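Putative SAM-dependent O-methyltranferase (Podospora anserina, PDB 4YMG) binds S-adenosylmethionine and probably transfers its methyl group to a hydroxyl oxygen of an acceptor substrate in a cation-dependent manner. Local coordinates at residues 93-98 / 121-126; 68-73 / 132-137; 82-87 / 116-121. All coordinates share one frame; numbering follows the deposited sequence.

Contact 1. Residues 93-98 / 121-126. With SAM (S-adenosylmethionine), chain H.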
loop_
_atom_site.group_PDB
_atom_site.type_symbol
_atom_site.label_atom_id
_atom_site.label_comp_id
_atom_site.label_asym_id
_atom_site.label_seq_id
_atom_site.Cartn_x
_atom_site.Cartn_y
_atom_site.Cartn_z
ATOM N N GLU B 93 0.549 17.787 -14.628
ATOM C CA GLU B 93 -0.691 18.520 -14.417
ATOM C C GLU B 93 -1.489 17.836 -13.313
ATOM O O GLU B 93 -1.542 16.605 -13.235
ATOM C CB GLU B 93 -1.527 18.593 -15.701
ATOM C CG GLU B 93 -2.804 19.403 -15.528
ATOM C CD GLU B 93 -3.658 19.464 -16.787
ATOM O OE1 GLU B 93 -3.626 18.511 -17.597
ATOM O OE2 GLU B 93 -4.368 20.474 -16.961
ATOM N N ILE B 94 -2.101 18.637 -12.456
ATOM C CA ILE B 94 -2.892 18.112 -11.356
ATOM C C ILE B 94 -4.278 18.728 -11.424
ATOM O O ILE B 94 -4.454 19.930 -11.238
ATOM C CB ILE B 94 -2.219 18.389 -10.005
ATOM C CG1 ILE B 94 -0.911 17.597 -9.939
ATOM C CG2 ILE B 94 -3.139 17.983 -8.844
ATOM C CD1 ILE B 94 0.107 18.218 -9.082
ATOM N N VAL B 95 -5.254 17.898 -11.752
ATOM C CA VAL B 95 -6.630 18.352 -11.867
ATOM C C VAL B 95 -7.385 17.978 -10.598
ATOM O O VAL B 95 -7.380 16.820 -10.180
ATOM C CB VAL B 95 -7.316 17.731 -13.092
ATOM C CG1 VAL B 95 -8.760 18.180 -13.165
ATOM C CG2 VAL B 95 -6.547 18.099 -14.372
ATOM N N THR B 96 -8.030 18.941 -9.967
ATOM C CA THR B 96 -8.748 18.596 -8.753
ATOM C C THR B 96 -10.167 19.172 -8.747
ATOM O O THR B 96 -10.393 20.334 -9.112
ATOM C CB THR B 96 -7.934 19.047 -7.500
ATOM O OG1 THR B 96 -8.626 18.665 -6.302
ATOM C CG2 THR B 96 -7.649 20.548 -7.512
ATOM N N LEU B 97 -11.124 18.335 -8.348
ATOM C CA LEU B 97 -12.542 18.685 -8.424
ATOM C C LEU B 97 -13.123 18.975 -7.046
ATOM O O LEU B 97 -12.799 18.282 -6.085
ATOM C CB LEU B 97 -13.352 17.558 -9.078
ATOM C CG LEU B 97 -12.834 16.890 -10.357
ATOM C CD1 LEU B 97 -13.925 16.000 -10.946
ATOM C CD2 LEU B 97 -12.382 17.924 -11.366
ATOM N N GLU B 98 -14.001 19.977 -6.960
ATOM C CA GLU B 98 -14.605 20.378 -5.681
ATOM C C GLU B 98 -15.918 21.140 -5.916
ATOM O O GLU B 98 -16.013 21.901 -6.868
ATOM C CB GLU B 98 -13.622 21.242 -4.893
ATOM C CG GLU B 98 -14.181 21.803 -3.604
ATOM C CD GLU B 98 -14.625 20.712 -2.670
ATOM O OE1 GLU B 98 -13.804 19.800 -2.420
ATOM O OE2 GLU B 98 -15.785 20.767 -2.196
ATOM N N LYS B 121 -4.951 22.700 -11.409
ATOM C CA LYS B 121 -6.157 23.271 -11.958
ATOM C C LYS B 121 -7.359 22.819 -11.143
ATOM O O LYS B 121 -7.677 21.632 -11.076
ATOM C CB LYS B 121 -6.301 22.881 -13.431
ATOM C CG LYS B 121 -5.460 23.767 -14.364
ATOM C CD LYS B 121 -4.435 22.971 -15.169
ATOM C CE LYS B 121 -3.496 23.874 -15.977
ATOM N NZ LYS B 121 -2.356 24.414 -15.178
ATOM N N LEU B 122 -8.012 23.780 -10.510
ATOM C CA LEU B 122 -9.182 23.513 -9.693
ATOM C C LEU B 122 -10.450 23.632 -10.528
ATOM O O LEU B 122 -10.765 24.699 -11.057
ATOM C CB LEU B 122 -9.229 24.481 -8.513
ATOM C CG LEU B 122 -10.412 24.403 -7.556
ATOM C CD1 LEU B 122 -10.477 23.043 -6.898
ATOM C CD2 LEU B 122 -10.304 25.512 -6.507
ATOM N N ILE B 123 -11.180 22.533 -10.651
ATOM C CA ILE B 123 -12.406 22.564 -11.428
ATOM C C ILE B 123 -13.609 22.576 -10.502
ATOM O O ILE B 123 -13.825 21.645 -9.725
ATOM C CB ILE B 123 -12.470 21.386 -12.384
ATOM C CG1 ILE B 123 -11.228 21.423 -13.279
ATOM C CG2 ILE B 123 -13.778 21.417 -13.196
ATOM C CD1 ILE B 123 -11.238 20.429 -14.387
ATOM N N GLU B 124 -14.395 23.641 -10.592
ATOM C CA GLU B 124 -15.470 23.870 -9.635
ATOM C C GLU B 124 -16.781 23.239 -10.073
ATOM O O GLU B 124 -17.142 23.284 -11.244
ATOM C CB GLU B 124 -15.663 25.374 -9.418
ATOM C CG GLU B 124 -14.367 26.102 -9.108
ATOM C CD GLU B 124 -14.567 27.592 -8.892
ATOM O OE1 GLU B 124 -13.554 28.323 -8.856
ATOM O OE2 GLU B 124 -15.730 28.020 -8.743
ATOM N N GLY B 125 -17.492 22.654 -9.120
ATOM C CA GLY B 125 -18.818 22.129 -9.385
ATOM C C GLY B 125 -18.967 20.704 -8.903
ATOM O O GLY B 125 -17.985 20.070 -8.516
ATOM N N PRO B 126 -20.205 20.193 -8.916
ATOM C CA PRO B 126 -20.479 18.802 -8.558
ATOM C C PRO B 126 -19.745 17.858 -9.495
ATOM O O PRO B 126 -19.929 17.917 -10.719
ATOM C CB PRO B 126 -21.999 18.679 -8.739
ATOM C CG PRO B 126 -22.507 20.078 -8.715
ATOM C CD PRO B 126 -21.425 20.922 -9.289
HETATM N N SAM H . -8.626 15.074 -0.684
HETATM C CA SAM H . -8.668 15.909 0.520
HETATM C C SAM H . -7.467 15.699 1.442
HETATM O O SAM H . -6.744 14.695 1.353
HETATM O OXT SAM H . -7.221 16.544 2.306
HETATM C CB SAM H . -9.935 15.710 1.344
HETATM C CG SAM H . -11.208 15.361 0.581
HETATM S SD SAM H . -12.679 15.582 1.619
HETATM C CE SAM H . -12.692 13.987 2.490
HETATM C "C5'" SAM H . -14.049 15.332 0.442
HETATM C "C4'" SAM H . -14.262 16.564 -0.426
HETATM O "O4'" SAM H . -15.125 16.244 -1.501
HETATM C "C3'" SAM H . -14.937 17.684 0.362
HETATM O "O3'" SAM H . -14.171 18.858 0.230
HETATM C "C2'" SAM H . -16.302 17.855 -0.290
HETATM O "O2'" SAM H . -16.719 19.200 -0.349
HETATM C "C1'" SAM H . -16.066 17.278 -1.679
HETATM N N9 SAM H . -17.280 16.736 -2.305
HETATM C C8 SAM H . -18.278 15.975 -1.738
HETATM N N7 SAM H . -19.198 15.692 -2.699
HETATM C C5 SAM H . -18.781 16.245 -3.871
HETATM C C6 SAM H . -19.314 16.284 -5.156
HETATM N N6 SAM H . -20.466 15.679 -5.433
HETATM N N1 SAM H . -18.633 16.953 -6.156
HETATM C C2 SAM H . -17.447 17.597 -5.887
HETATM N N3 SAM H . -16.916 17.563 -4.615
HETATM C C4 SAM H . -17.569 16.892 -3.631
#
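Val95 to Glu98 pair in parallel with Lys121 to Glu124. The two strands and helix 101-114 between them form a beta-alpha-beta unit of the Rossmann-like class I methyltransferase fold. Within this chain, strand 120-124 is an outermost strand. The strand axes come within 4.8 Å and are inclined at 26° to each other.

Five backbone bonds make the ladder. Lys121 N gives to Ile94 O and Ile123 N to Thr96 O, each at 2.8 Å. In return, Thr96 N gives to Lys121 O and Glu98 N to Ile123 O. The last rung is Gly125 N to Glu98 O, just past the end of the second strand.

Apolar contacts line both faces. On one, Ile123 CD1 meets Val95 CG1 at 3.6 Å, while Leu97 CD2 lies alongside Ile123 CB. On the other, Leu122 CD1 touches Thr96 CG2 at 3.8 Å. At the strand start, the Glu93 and Lys121 side chains cross at about a right angle, Glu93 OE2 lying 3.1 Å from Lys121 CD. Glu93 OE1 is salt-bridged to Arg68 NE.

The cofactor is held at the strand end. Glu98 has CG anti to its N (chi1 175°) and then bends at chi2 (59°), which turns the carboxylate to the ribose. Tyr75 N also binds OE1 and Ser100 N binds OE2, fixing the carboxylate's rotation. A glutamine here would probably lose one of the two ribose acceptors and weaken the grip on the sugar. Glu98 OE1 accepts from SAM O3' at 2.8 Å, and Glu98 OE2 accepts from SAM O2' at 2.6 Å.

Contact 2. Residues 68-73 / 132-137. With SAM (S-adenosylmethionine), chain H.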
loop_
_atom_site.group_PDB
_atom_site.type_symbol
_atom_site.label_atom_id
_atom_site.label_comp_id
_atom_site.label_asym_id
_atom_site.label_seq_id
_atom_site.Cartn_x
_atom_site.Cartn_y
_atom_site.Cartn_z
ATOM N N ARG B 68 0.027 12.873 -15.502
ATOM C CA ARG B 68 -1.158 13.657 -15.162
ATOM C C ARG B 68 -1.844 13.031 -13.971
ATOM O O ARG B 68 -1.959 11.804 -13.881
ATOM C CB ARG B 68 -2.157 13.723 -16.325
ATOM C CG ARG B 68 -1.794 14.641 -17.463
ATOM C CD ARG B 68 -2.933 14.682 -18.506
ATOM N NE ARG B 68 -3.978 15.664 -18.203
ATOM C CZ ARG B 68 -5.263 15.503 -18.502
ATOM N NH1 ARG B 68 -5.681 14.389 -19.090
ATOM N NH2 ARG B 68 -6.140 16.452 -18.207
ATOM N N ILE B 69 -2.321 13.873 -13.068
ATOM C CA ILE B 69 -3.038 13.398 -11.893
ATOM C C ILE B 69 -4.410 14.037 -11.803
ATOM O O ILE B 69 -4.556 15.253 -11.973
ATOM C CB ILE B 69 -2.254 13.704 -10.604
ATOM C CG1 ILE B 69 -0.950 12.911 -10.582
ATOM C CG2 ILE B 69 -3.106 13.407 -9.375
ATOM C CD1 ILE B 69 -0.084 13.217 -9.376
ATOM N N LEU B 70 -5.419 13.209 -11.560
ATOM C CA LEU B 70 -6.763 13.692 -11.263
ATOM C C LEU B 70 -7.132 13.366 -9.827
ATOM O O LEU B 70 -6.913 12.248 -9.369
ATOM C CB LEU B 70 -7.778 13.056 -12.210
ATOM C CG LEU B 70 -9.254 13.237 -11.884
ATOM C CD1 LEU B 70 -9.658 14.711 -11.973
ATOM C CD2 LEU B 70 -10.060 12.398 -12.854
ATOM N N GLU B 71 -7.707 14.315 -9.100
ATOM C CA GLU B 71 -8.275 13.929 -7.819
ATOM C C GLU B 71 -9.687 14.476 -7.689
ATOM O O GLU B 71 -10.015 15.568 -8.186
ATOM C CB GLU B 71 -7.376 14.378 -6.646
ATOM C CG GLU B 71 -7.632 15.771 -6.187
ATOM C CD GLU B 71 -6.875 16.173 -4.927
ATOM O OE1 GLU B 71 -6.164 15.336 -4.314
ATOM O OE2 GLU B 71 -7.037 17.348 -4.533
ATOM N N ILE B 72 -10.542 13.698 -7.074
ATOM C CA ILE B 72 -11.878 14.086 -6.793
ATOM C C ILE B 72 -12.034 14.340 -5.308
ATOM O O ILE B 72 -11.923 13.461 -4.512
ATOM C CB ILE B 72 -12.885 13.051 -7.289
ATOM C CG1 ILE B 72 -12.465 12.507 -8.648
ATOM C CG2 ILE B 72 -14.273 13.588 -7.243
ATOM C CD1 ILE B 72 -13.337 11.408 -9.164
ATOM N N GLY B 73 -12.232 15.593 -4.972
ATOM C CA GLY B 73 -12.523 16.046 -3.635
ATOM C C GLY B 73 -11.412 16.848 -3.025
ATOM O O GLY B 73 -10.727 16.406 -2.180
ATOM N N LYS B 132 -17.240 13.988 -16.053
ATOM C CA LYS B 132 -17.465 13.496 -17.403
ATOM C C LYS B 132 -17.029 14.504 -18.471
ATOM O O LYS B 132 -16.905 14.145 -19.644
ATOM C CB LYS B 132 -18.937 13.119 -17.602
ATOM C CG LYS B 132 -19.928 14.264 -17.465
ATOM C CD LYS B 132 -21.335 13.798 -17.832
ATOM C CE LYS B 132 -21.778 12.645 -16.938
ATOM N NZ LYS B 132 -21.830 13.019 -15.482
ATOM N N THR B 133 -16.781 15.756 -18.078
ATOM C CA THR B 133 -16.386 16.763 -19.063
ATOM C C THR B 133 -14.876 16.768 -19.287
ATOM O O THR B 133 -14.394 17.411 -20.203
ATOM C CB THR B 133 -16.816 18.200 -18.667
ATOM O OG1 THR B 133 -16.093 18.627 -17.506
ATOM C CG2 THR B 133 -18.318 18.285 -18.410
ATOM N N LEU B 134 -14.129 16.069 -18.437
ATOM C CA LEU B 134 -12.678 16.013 -18.594
ATOM C C LEU B 134 -12.286 15.254 -19.862
ATOM O O LEU B 134 -13.038 14.404 -20.347
ATOM C CB LEU B 134 -12.022 15.360 -17.373
ATOM C CG LEU B 134 -12.315 16.068 -16.049
ATOM C CD1 LEU B 134 -11.527 15.438 -14.899
ATOM C CD2 LEU B 134 -11.972 17.527 -16.180
ATOM N N GLU B 135 -11.102 15.568 -20.383
ATOM C CA GLU B 135 -10.582 14.943 -21.596
ATOM C C GLU B 135 -9.228 14.268 -21.348
ATOM O O GLU B 135 -8.553 14.554 -20.365
ATOM C CB GLU B 135 -10.450 15.984 -22.717
ATOM C CG GLU B 135 -11.773 16.644 -23.092
ATOM C CD GLU B 135 -11.658 17.591 -24.286
ATOM O OE1 GLU B 135 -10.518 17.929 -24.676
ATOM O OE2 GLU B 135 -12.712 17.996 -24.832
ATOM N N GLY B 136 -8.840 13.373 -22.246
ATOM C CA GLY B 136 -7.529 12.756 -22.180
ATOM C C GLY B 136 -7.472 11.695 -21.101
ATOM O O GLY B 136 -8.502 11.125 -20.734
ATOM N N GLU B 137 -6.275 11.424 -20.591
ATOM C CA GLU B 137 -6.121 10.370 -19.598
ATOM C C GLU B 137 -5.201 10.770 -18.450
ATOM O O GLU B 137 -4.356 11.657 -18.593
ATOM C CB GLU B 137 -5.602 9.088 -20.257
ATOM C CG GLU B 137 -4.163 9.154 -20.742
ATOM C CD GLU B 137 -3.757 7.922 -21.552
ATOM O OE1 GLU B 137 -4.626 7.057 -21.816
ATOM O OE2 GLU B 137 -2.559 7.814 -21.906
HETATM N N SAM H . -8.626 15.074 -0.684
HETATM C CA SAM H . -8.668 15.909 0.520
HETATM C C SAM H . -7.467 15.699 1.442
HETATM O O SAM H . -6.744 14.695 1.353
HETATM O OXT SAM H . -7.221 16.544 2.306
HETATM C CB SAM H . -9.935 15.710 1.344
HETATM C CG SAM H . -11.208 15.361 0.581
HETATM S SD SAM H . -12.679 15.582 1.619
HETATM C CE SAM H . -12.692 13.987 2.490
HETATM C "C5'" SAM H . -14.049 15.332 0.442
HETATM C "C4'" SAM H . -14.262 16.564 -0.426
HETATM O "O4'" SAM H . -15.125 16.244 -1.501
HETATM C "C3'" SAM H . -14.937 17.684 0.362
HETATM O "O3'" SAM H . -14.171 18.858 0.230
HETATM C "C2'" SAM H . -16.302 17.855 -0.290
HETATM O "O2'" SAM H . -16.719 19.200 -0.349
HETATM C "C1'" SAM H . -16.066 17.278 -1.679
HETATM N N9 SAM H . -17.280 16.736 -2.305
HETATM C C8 SAM H . -18.278 15.975 -1.738
HETATM N N7 SAM H . -19.198 15.692 -2.699
HETATM C C5 SAM H . -18.781 16.245 -3.871
HETATM C C6 SAM H . -19.314 16.284 -5.156
HETATM N N6 SAM H . -20.466 15.679 -5.433
HETATM N N1 SAM H . -18.633 16.953 -6.156
HETATM C C2 SAM H . -17.447 17.597 -5.887
HETATM N N3 SAM H . -16.916 17.563 -4.615
HETATM C C4 SAM H . -17.569 16.892 -3.631
HETATM O O HOH W 1 -4.133 13.057 -21.586
HETATM O O HOH W 2 -8.731 16.723 -18.520
#
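Strand 68-72, a central strand of the Rossmann-like sheet, meets the loop that leads from helix 127-130 into strand 138-143. Arg68 and Leu70 make the contact with this loop, and both have their CB directed toward it.

The Arg68 guanidinium is the polar anchor. Its NH1 is shared by two backbone carbonyls. Arg68 NH1 to Glu135 O is 3.1 Å and fairly straight (159° at the hydrogen); the donor lies in the carbonyl plane, on a lone pair. Arg68 NH1 to Glu137 O is equally long but more bent, and the donor sits above that carbonyl plane. The loop thus curls round one edge of the guanidinium, with Gly136 C near the plane between the two carbonyls. The bend at chi3 (86°) turns the guanidinium toward the loop. Arg68 CD itself passes 3.3 Å from Glu137 O.

Two waters extend the grip. One accepts from Arg68 NH2 at 2.6 Å and from Glu135 N at 3.2 Å. The other accepts from Glu137 N at 2.9 Å and weakly from Arg68 NH1. With Glu93 as a further partner, the arginine also ties the neighbouring strand to the loop.

The apolar part is one pair. Leu70 CD1 and Leu134 CD1 meet tip to tip at 3.5 Å.

Just past the strand's C-terminal end, Gly73 O accepts from the amino N of SAM. Strand 68-72 itself lies between strands 93-98 and 138-143. Phe138 makes a cation-pi contact with Arg68, Leu131 packs on Leu70, and Leu162 touches Leu134.

Contact 3. Residues 82-87 / 116-121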
loop_
_atom_site.group_PDB
_atom_site.type_symbol
_atom_site.label_atom_id
_atom_site.label_comp_id
_atom_site.label_asym_id
_atom_site.label_seq_id
_atom_site.Cartn_x
_atom_site.Cartn_y
_atom_site.Cartn_z
ATOM N N ALA B 82 0.201 17.844 -1.947
ATOM C CA ALA B 82 1.035 16.650 -1.843
ATOM C C ALA B 82 1.387 16.111 -3.237
ATOM O O ALA B 82 2.544 15.798 -3.510
ATOM C CB ALA B 82 0.333 15.572 -1.015
ATOM N N TRP B 83 0.393 15.997 -4.115
ATOM C CA TRP B 83 0.652 15.507 -5.474
ATOM C C TRP B 83 1.609 16.457 -6.185
ATOM O O TRP B 83 2.512 16.020 -6.909
ATOM C CB TRP B 83 -0.643 15.366 -6.294
ATOM C CG TRP B 83 -1.690 14.436 -5.703
ATOM C CD1 TRP B 83 -3.002 14.742 -5.449
ATOM C CD2 TRP B 83 -1.519 13.057 -5.316
ATOM N NE1 TRP B 83 -3.653 13.649 -4.924
ATOM C CE2 TRP B 83 -2.769 12.603 -4.832
ATOM C CE3 TRP B 83 -0.435 12.169 -5.325
ATOM C CZ2 TRP B 83 -2.963 11.302 -4.359
ATOM C CZ3 TRP B 83 -0.627 10.872 -4.844
ATOM C CH2 TRP B 83 -1.880 10.453 -4.371
ATOM N N TYR B 84 1.411 17.756 -5.956
ATOM C CA TYR B 84 2.286 18.779 -6.518
ATOM C C TYR B 84 3.733 18.536 -6.091
ATOM O O TYR B 84 4.639 18.525 -6.922
ATOM C CB TYR B 84 1.824 20.182 -6.099
ATOM C CG TYR B 84 2.651 21.305 -6.685
ATOM C CD1 TYR B 84 2.305 21.890 -7.898
ATOM C CD2 TYR B 84 3.778 21.782 -6.028
ATOM C CE1 TYR B 84 3.061 22.913 -8.447
ATOM C CE2 TYR B 84 4.547 22.807 -6.572
ATOM C CZ TYR B 84 4.181 23.369 -7.780
ATOM O OH TYR B 84 4.935 24.389 -8.325
ATOM N N GLU B 85 3.937 18.315 -4.798
ATOM C CA GLU B 85 5.284 18.104 -4.257
ATOM C C GLU B 85 5.970 16.892 -4.871
ATOM O O GLU B 85 7.165 16.936 -5.189
ATOM C CB GLU B 85 5.235 17.937 -2.739
ATOM C CG GLU B 85 5.002 19.225 -1.984
ATOM C CD GLU B 85 6.177 20.198 -2.101
ATOM O OE1 GLU B 85 7.306 19.760 -2.451
ATOM O OE2 GLU B 85 5.959 21.401 -1.833
ATOM N N GLY B 86 5.213 15.813 -5.038
ATOM C CA GLY B 86 5.780 14.561 -5.507
ATOM C C GLY B 86 6.015 14.522 -7.008
ATOM O O GLY B 86 6.575 13.551 -7.525
ATOM N N THR B 87 5.594 15.568 -7.712
ATOM C CA THR B 87 5.721 15.596 -9.170
ATOM C C THR B 87 6.480 16.824 -9.681
ATOM O O THR B 87 6.309 17.231 -10.831
ATOM C CB THR B 87 4.327 15.550 -9.860
ATOM O OG1 THR B 87 3.515 16.642 -9.396
ATOM C CG2 THR B 87 3.620 14.242 -9.549
ATOM N N VAL B 116 1.462 27.287 -6.596
ATOM C CA VAL B 116 1.326 26.051 -7.363
ATOM C C VAL B 116 0.390 26.187 -8.561
ATOM O O VAL B 116 -0.065 25.183 -9.113
ATOM C CB VAL B 116 0.815 24.892 -6.477
ATOM C CG1 VAL B 116 1.810 24.599 -5.368
ATOM C CG2 VAL B 116 -0.543 25.226 -5.897
ATOM N N GLY B 117 0.120 27.420 -8.979
ATOM C CA GLY B 117 -0.838 27.651 -10.048
ATOM C C GLY B 117 -0.364 27.222 -11.423
ATOM O O GLY B 117 -1.148 27.175 -12.365
ATOM N N ASP B 118 0.922 26.909 -11.548
ATOM C CA ASP B 118 1.484 26.559 -12.847
ATOM C C ASP B 118 0.922 25.246 -13.411
ATOM O O ASP B 118 0.922 25.044 -14.626
ATOM C CB ASP B 118 3.023 26.494 -12.774
ATOM C CG ASP B 118 3.538 25.741 -11.551
ATOM O OD1 ASP B 118 2.898 25.815 -10.482
ATOM O OD2 ASP B 118 4.602 25.092 -11.652
ATOM N N ARG B 119 0.429 24.361 -12.553
ATOM C CA ARG B 119 -0.049 23.067 -13.047
ATOM C C ARG B 119 -1.175 22.444 -12.215
ATOM O O ARG B 119 -1.664 21.360 -12.546
ATOM C CB ARG B 119 1.120 22.087 -13.143
ATOM C CG ARG B 119 2.079 22.148 -11.978
ATOM C CD ARG B 119 3.431 21.540 -12.345
ATOM N NE ARG B 119 4.250 21.301 -11.158
ATOM C CZ ARG B 119 4.186 20.205 -10.405
ATOM N NH1 ARG B 119 3.336 19.219 -10.710
ATOM N NH2 ARG B 119 4.979 20.094 -9.347
ATOM N N VAL B 120 -1.581 23.120 -11.142
ATOM C CA VAL B 120 -2.760 22.704 -10.401
ATOM C C VAL B 120 -3.973 23.454 -10.929
ATOM O O VAL B 120 -4.017 24.683 -10.899
ATOM C CB VAL B 120 -2.643 22.957 -8.885
ATOM C CG1 VAL B 120 -3.935 22.515 -8.185
ATOM C CG2 VAL B 120 -1.450 22.216 -8.310
ATOM N N LYS B 121 -4.951 22.700 -11.409
ATOM C CA LYS B 121 -6.157 23.271 -11.958
ATOM C C LYS B 121 -7.359 22.819 -11.143
ATOM O O LYS B 121 -7.677 21.632 -11.076
ATOM C CB LYS B 121 -6.301 22.881 -13.431
ATOM C CG LYS B 121 -5.460 23.767 -14.364
ATOM C CD LYS B 121 -4.435 22.971 -15.169
ATOM C CE LYS B 121 -3.496 23.874 -15.977
ATOM N NZ LYS B 121 -2.356 24.414 -15.178
HETATM O O HOH W 3 6.852 22.329 -9.547
#
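Val116 and Arg119 clasp the Tyr84 ring from opposite faces. With chi1 at -178°, the Tyr84 ring extends away from the helix backbone N toward the loop before strand 120-124.

Val116 comes first. Its CG1 sits over the middle of the ring, 3.3 Å from the centroid, a CH-pi contact.

Asp118 follows, at the ring's edge. Its OD1 lies 3.3 Å from Tyr84 OH, and the carboxylate is steeply turned from the ring plane. Asp118 OD2 also makes a long salt bridge with Arg119 NE.

Arg119 gives the largest share of segment 116-121. Its chain runs extended from CG to NE past the CE1 side of the ring, and NH2 comes over the ring centre. The guanidinium lies flat on the face away from Val116. The planes are 17° apart and CZ is 3.9 Å from the ring centroid, in cation-pi geometry. Three acceptors hold the guanidinium's rotation. Arg119 NH2 gives to Tyr84 O at 2.9 Å, and this carbonyl also accepts from Thr87 N, on the other face of its plane. Arg119 NH1 gives to Ala92 O and to Thr87 OG1, the latter at 2.9 Å, nearly straight at 165° and in the guanidinium plane. Thr87 OG1 in turn donates a hydrogen bond to Trp83 O at 2.8 Å.

Val120 ends the series, with CG2 at 3.8 Å from Tyr84 CD1. Phe111 of helix 101-114 packs on Val116 and Val120. The contact joins the C-terminal end of one helix to an edge strand within this chain, in the alternating strand-and-helix order of a Rossmann-like methyltransferase domain.

Overall arrangement
Contacts 1 and 2 lie on neighbouring strands, with centres about 8 Å apart. Val95 N hydrogen-bonds to Ile69 O at 2.7 Å, and Thr96 OG1 hydrogen-bonds to Glu71 OE2 at 2.7 Å. Ile123 CD1 also packs on Leu134 CD2 at 3.5 Å. Contact 3 shares Lys121 with contact 1, their centres about 12 Å apart; Ile94 N reaches Arg119 O at 2.8 Å. Contacts 2 and 3 meet through Trp83, whose NE1 makes a weak hydrogen bond to Glu71 OE1. The strands of contacts 1 and 2 run to the cofactor, Glu98 to the ribose and Gly73 to the amino group. Contact 3 lies farther off, Val120's side chain being about 12 Å from SAM.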